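Local coordinates for protein blood group a-and b-cleaving endo-beta-galactosidase (Streptococcus pneumoniae, PDB 2YGL) that probably cleaves blood group A and B antigens as a family 98 glycoside hydrolase, of which this fragment holds the tandem carbohydrate-binding modules, at residues K215-T218 and P219-G223. Residues are numbered along the deposited sequence; the frame is centred on the assembly and turned at random.
Sequences KPFT and PGNNG
Asn221 reaches back one turn to Phe217 within a short helix, 217-221, that ends in a Schellman motif. Its ND2 sits 3.3 Å above the plane of the Phe217 ring, over the ring centre. The amide and ring planes are 52° apart, so the amide tips its nitrogen toward the ring and does not stack flat. The same ND2 gives a hydrogen bond to Phe217 O at 2.8 Å, coming from above the carbonyl plane. Phe217 O also accepts the backbone Asn221 N at 2.9 Å, so two donors from one residue grip this oxygen. Phe217 has CG anti to its backbone N (chi1 -174°), which places the ring beside its own carbonyl, so ND2 lies over the ring while bonding the carbonyl oxygen.

Pro216 is the N-cap residue, and its O takes the hydrogen bond of Gly220 N at 3.0 Å. The Pro216 and Pro219 side chains cross at about a right angle, with Pro216 CG 3.8 Å from Pro219 CG. The Lys215 chain passes along Gly220, Lys215 CD to Gly220 CA 4.0 Å. Its NZ binds Asn225 OD1 and a water that bridges to Gly220 O. Gly223 leaves the helix with positive phi, an angle that suits glycine, and forms the Schellman motif. Its N bonds to Gly220 O.

Further out, Thr210 O accepts a second bond from Asn221 ND2, and the ring of His202 meets that of Phe217. Thr218 OG1 lies at the edge of the Phe217 ring and is hydrogen-bonded to Glu342 OE2. Phe217 packs on Val246 and Glu342, and Pro216 on Asp272, in loops of the second NPCBM domain, built on antiparallel sheets. On the Asn222 side, one water donates to Thr218 O at 2.7 Å and, weakly, to Asn222 OD1.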
loop_
_atom_site.group_PDB
_atom_site.type_symbol
_atom_site.label_atom_id
_atom_site.label_comp_id
_atom_site.label_asym_id
_atom_site.label_seq_id
_atom_site.Cartn_x
_atom_site.Cartn_y
_atom_site.Cartn_z
ATOM N N LYS A 215 -18.898 -13.417 -19.461
ATOM C CA LYS A 215 -19.715 -12.978 -20.596
ATOM C C LYS A 215 -20.909 -12.170 -20.088
ATOM O O LYS A 215 -21.373 -12.398 -18.967
ATOM C CB LYS A 215 -20.262 -14.180 -21.382
ATOM C CG LYS A 215 -19.248 -15.231 -21.792
ATOM C CD LYS A 215 -19.946 -16.518 -22.174
ATOM C CE LYS A 215 -18.973 -17.678 -22.200
ATOM N NZ LYS A 215 -19.658 -18.945 -22.576
ATOM N N PRO A 216 -21.423 -11.233 -20.912
ATOM C CA PRO A 216 -22.709 -10.615 -20.576
ATOM C C PRO A 216 -23.838 -11.641 -20.685
ATOM O O PRO A 216 -23.703 -12.627 -21.412
ATOM C CB PRO A 216 -22.866 -9.512 -21.630
ATOM C CG PRO A 216 -21.948 -9.898 -22.744
ATOM C CD PRO A 216 -20.804 -10.612 -22.097
ATOM N N PHE A 217 -24.931 -11.406 -19.962
ATOM C CA PHE A 217 -26.014 -12.381 -19.835
ATOM C C PHE A 217 -26.628 -12.839 -21.167
ATOM O O PHE A 217 -26.614 -14.034 -21.479
ATOM C CB PHE A 217 -27.108 -11.844 -18.897
ATOM C CG PHE A 217 -28.196 -12.836 -18.599
ATOM C CD1 PHE A 217 -29.318 -12.925 -19.418
ATOM C CD2 PHE A 217 -28.102 -13.681 -17.494
ATOM C CE1 PHE A 217 -30.335 -13.835 -19.142
ATOM C CE2 PHE A 217 -29.117 -14.601 -17.209
ATOM C CZ PHE A 217 -30.234 -14.677 -18.035
ATOM N N THR A 218 -27.170 -11.897 -21.938
ATOM C CA THR A 218 -27.911 -12.245 -23.155
ATOM C C THR A 218 -27.031 -12.886 -24.237
ATOM O O THR A 218 -27.344 -13.985 -24.691
ATOM C CB THR A 218 -28.772 -11.062 -23.683
ATOM O OG1 THR A 218 -29.809 -10.787 -22.735
ATOM C CG2 THR A 218 -29.419 -11.393 -25.032
ATOM N N PRO A 219 -25.923 -12.221 -24.641
ATOM C CA PRO A 219 -25.044 -12.868 -25.623
ATOM C C PRO A 219 -24.508 -14.225 -25.150
ATOM O O PRO A 219 -24.431 -15.163 -25.944
ATOM C CB PRO A 219 -23.906 -11.860 -25.793
ATOM C CG PRO A 219 -24.537 -10.547 -25.486
ATOM C CD PRO A 219 -25.495 -10.833 -24.370
ATOM N N GLY A 220 -24.164 -14.328 -23.868
ATOM C CA GLY A 220 -23.698 -15.589 -23.288
ATOM C C GLY A 220 -24.720 -16.709 -23.396
ATOM O O GLY A 220 -24.386 -17.827 -23.798
ATOM N N ASN A 221 -25.966 -16.410 -23.041
ATOM C CA ASN A 221 -27.060 -17.376 -23.178
ATOM C C ASN A 221 -27.478 -17.638 -24.636
ATOM O O ASN A 221 -28.198 -18.597 -24.918
ATOM C CB ASN A 221 -28.267 -16.957 -22.329
ATOM C CG ASN A 221 -28.055 -17.210 -20.843
ATOM O OD1 ASN A 221 -28.101 -18.350 -20.382
ATOM N ND2 ASN A 221 -27.831 -16.143 -20.087
ATOM N N ASN A 222 -27.023 -16.788 -25.553
ATOM C CA ASN A 222 -27.259 -17.000 -26.986
ATOM C C ASN A 222 -26.129 -17.775 -27.677
ATOM O O ASN A 222 -26.177 -18.007 -28.887
ATOM C CB ASN A 222 -27.507 -15.666 -27.702
ATOM C CG ASN A 222 -28.899 -15.105 -27.443
ATOM O OD1 ASN A 222 -29.792 -15.798 -26.945
ATOM N ND2 ASN A 222 -29.092 -13.836 -27.791
ATOM N N GLY A 223 -25.115 -18.162 -26.902
ATOM C CA GLY A 223 -24.014 -18.979 -27.408
ATOM C C GLY A 223 -22.737 -18.232 -27.742
ATOM O O GLY A 223 -21.747 -18.847 -28.144
HETATM O O HOH W 1 -21.918 -18.742 -24.454
HETATM O O HOH W 2 -29.913 -14.847 -24.402
#